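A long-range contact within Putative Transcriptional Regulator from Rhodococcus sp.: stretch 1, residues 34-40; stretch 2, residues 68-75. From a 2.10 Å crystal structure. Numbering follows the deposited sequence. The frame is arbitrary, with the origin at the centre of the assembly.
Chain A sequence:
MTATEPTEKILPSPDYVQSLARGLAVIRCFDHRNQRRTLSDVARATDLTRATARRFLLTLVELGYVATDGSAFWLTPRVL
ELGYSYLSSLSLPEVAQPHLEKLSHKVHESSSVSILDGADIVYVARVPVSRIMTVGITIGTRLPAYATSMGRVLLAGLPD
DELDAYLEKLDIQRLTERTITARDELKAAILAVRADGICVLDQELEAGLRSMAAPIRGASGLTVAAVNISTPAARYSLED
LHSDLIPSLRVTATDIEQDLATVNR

Stretch 1 34-40: NQRRTLS
Stretch 2 (68-75) TDGSAFWL

This contact is a short antiparallel β pairing, closed by two backbone hydrogen bonds and two waters and covered by an arginine stacked on a tryptophan. Arg37 (phi/psi -140/148) faces Phe73 (-125/152), CA to CA 5.5 Å, as the hydrogen-bonded pair: Arg37 N donates to Phe73 O at 3.0 Å, and Phe73 N to Arg37 O at 2.9 Å. Arg36 (-127/148) lies beside Trp74 (-154/170), CA to CA 4.9 Å. Beyond the direct bonds, water 1 joins Gln35 O (2.7 Å) to Leu75 N (2.9 Å), and water 2 joins Ser71 O (2.5 Å) to Leu39 N (2.9 Å).

Arg36 extends (chi1 m, chi2 t, chi3 t) so that its flat, charged guanidinium lies over the six-membered ring of the Trp74 indole (chi1 p, chi2 92°). The planes are 3° apart, and CZ sits 3.7 Å from the six-membered ring centroid, a cation-pi geometry. Arg36 NH1 stays 4.4 Å from Asp69 OD2, too far for a salt bridge.

Phe73 (m, 84°) puts its CB on the face it shares with Arg37, opposite the side from which the Trp74 CB leaves, and its ring is buried there, its CE1 4.1 Å from Leu39 CB (t, p), an apolar contact where the helix begins. Asp69 (p) shapes the turn: its OD1 accepts from Ser71 N (2.9 Å) and Ala72 N (3.0 Å). Gly70 adopts 99/-27, where a CB would jam against the preceding carbonyl.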

# COMPACT_ATOMS: atom_id res chain seq x y z
N ASN A 34 14.33 -4.59 -15.94
CA ASN A 34 15.61 -3.84 -15.99
C ASN A 34 16.21 -3.70 -14.61
O ASN A 34 16.17 -2.61 -14.01
CB ASN A 34 15.44 -2.44 -16.61
CG ASN A 34 14.96 -2.48 -18.04
OD1 ASN A 34 15.76 -2.48 -18.97
ND2 ASN A 34 13.63 -2.49 -18.22
N GLN A 35 16.79 -4.80 -14.11
CA GLN A 35 17.18 -4.88 -12.72
C GLN A 35 18.50 -4.17 -12.44
O GLN A 35 18.71 -3.59 -11.36
CB GLN A 35 17.33 -6.35 -12.35
CG GLN A 35 16.12 -7.23 -12.72
CD GLN A 35 16.23 -8.61 -12.08
OE1 GLN A 35 17.34 -9.13 -11.86
NE2 GLN A 35 15.09 -9.21 -11.74
N ARG A 36 19.42 -4.30 -13.39
CA ARG A 36 20.69 -3.61 -13.36
C ARG A 36 20.82 -2.88 -14.70
O ARG A 36 20.33 -3.37 -15.71
CB ARG A 36 21.85 -4.60 -13.17
CG ARG A 36 21.80 -5.32 -11.82
CD ARG A 36 23.13 -6.00 -11.43
NE ARG A 36 23.13 -6.31 -9.98
CZ ARG A 36 24.21 -6.66 -9.26
NH1 ARG A 36 25.41 -6.76 -9.84
NH2 ARG A 36 24.09 -6.91 -7.96
N ARG A 37 21.49 -1.73 -14.72
CA ARG A 37 21.68 -1.03 -15.99
C ARG A 37 23.07 -0.42 -16.11
O ARG A 37 23.65 -0.02 -15.09
CB ARG A 37 20.65 0.10 -16.16
CG ARG A 37 19.19 -0.31 -16.36
CD ARG A 37 18.48 0.97 -16.73
NE ARG A 37 17.03 0.91 -16.87
CZ ARG A 37 16.39 0.79 -18.03
NH1 ARG A 37 17.05 0.59 -19.15
NH2 ARG A 37 15.06 0.80 -18.06
N THR A 38 23.59 -0.34 -17.34
CA THR A 38 24.86 0.37 -17.58
C THR A 38 24.57 1.87 -17.62
O THR A 38 23.39 2.27 -17.78
CB THR A 38 25.50 0.03 -18.94
OG1 THR A 38 24.51 0.28 -19.95
CG2 THR A 38 25.97 -1.43 -19.02
N LEU A 39 25.61 2.68 -17.49
CA LEU A 39 25.49 4.11 -17.76
C LEU A 39 24.77 4.45 -19.09
O LEU A 39 23.84 5.24 -19.11
CB LEU A 39 26.87 4.79 -17.68
CG LEU A 39 26.92 6.31 -17.87
CD1 LEU A 39 25.99 7.09 -16.90
CD2 LEU A 39 28.34 6.87 -17.78
N SER A 40 25.17 3.85 -20.21
CA SER A 40 24.54 4.18 -21.50
C SER A 40 23.05 3.81 -21.46
O SER A 40 22.19 4.52 -22.02
CB SER A 40 25.22 3.46 -22.67
OG SER A 40 26.55 3.92 -22.81
N THR A 68 26.89 0.38 -7.25
CA THR A 68 27.58 0.13 -8.51
C THR A 68 28.79 -0.78 -8.33
O THR A 68 29.37 -0.84 -7.25
CB THR A 68 27.97 1.46 -9.26
OG1 THR A 68 28.48 1.16 -10.58
CG2 THR A 68 29.00 2.31 -8.46
N ASP A 69 29.15 -1.50 -9.40
CA ASP A 69 30.40 -2.27 -9.47
C ASP A 69 31.39 -1.68 -10.47
O ASP A 69 32.33 -2.34 -10.85
CB ASP A 69 30.12 -3.75 -9.81
CG ASP A 69 29.52 -3.96 -11.23
OD1 ASP A 69 29.46 -3.05 -12.06
OD2 ASP A 69 29.08 -5.08 -11.50
N GLY A 70 31.16 -0.45 -10.92
CA GLY A 70 31.96 0.12 -11.99
C GLY A 70 31.34 0.08 -13.38
O GLY A 70 31.70 0.91 -14.23
N SER A 71 30.46 -0.89 -13.67
CA SER A 71 29.84 -0.93 -15.00
C SER A 71 28.32 -0.92 -14.97
O SER A 71 27.68 -0.22 -15.75
CB SER A 71 30.40 -2.07 -15.85
OG SER A 71 30.32 -3.29 -15.15
N ALA A 72 27.74 -1.69 -14.05
CA ALA A 72 26.31 -1.66 -13.81
C ALA A 72 25.99 -0.85 -12.54
O ALA A 72 26.83 -0.70 -11.65
CB ALA A 72 25.75 -3.13 -13.74
N PHE A 73 24.77 -0.33 -12.48
CA PHE A 73 24.18 0.36 -11.34
C PHE A 73 22.88 -0.35 -11.02
O PHE A 73 22.25 -0.93 -11.92
CB PHE A 73 23.87 1.82 -11.73
CG PHE A 73 25.05 2.59 -12.18
CD1 PHE A 73 25.50 2.52 -13.51
CD2 PHE A 73 25.75 3.37 -11.28
CE1 PHE A 73 26.64 3.25 -13.94
CE2 PHE A 73 26.90 4.10 -11.69
CZ PHE A 73 27.35 4.03 -13.03
N TRP A 74 22.47 -0.31 -9.76
CA TRP A 74 21.18 -0.84 -9.33
C TRP A 74 20.74 -0.12 -8.05
O TRP A 74 21.51 0.59 -7.44
CB TRP A 74 21.27 -2.36 -9.09
CG TRP A 74 22.31 -2.73 -8.09
CD1 TRP A 74 22.12 -2.89 -6.73
CD2 TRP A 74 23.72 -2.96 -8.33
NE1 TRP A 74 23.31 -3.21 -6.13
CE2 TRP A 74 24.30 -3.26 -7.07
CE3 TRP A 74 24.54 -2.92 -9.48
CZ2 TRP A 74 25.69 -3.55 -6.92
CZ3 TRP A 74 25.90 -3.21 -9.33
CH2 TRP A 74 26.46 -3.53 -8.06
N LEU A 75 19.50 -0.34 -7.65
CA LEU A 75 18.99 0.36 -6.48
C LEU A 75 19.28 -0.42 -5.21
O LEU A 75 19.46 -1.62 -5.24
CB LEU A 75 17.48 0.60 -6.56
CG LEU A 75 17.08 1.49 -7.75
CD1 LEU A 75 15.56 1.49 -7.88
CD2 LEU A 75 17.65 2.90 -7.56
O HOH W 1 17.90 -2.15 -9.18
O HOH W 2 28.29 1.73 -17.18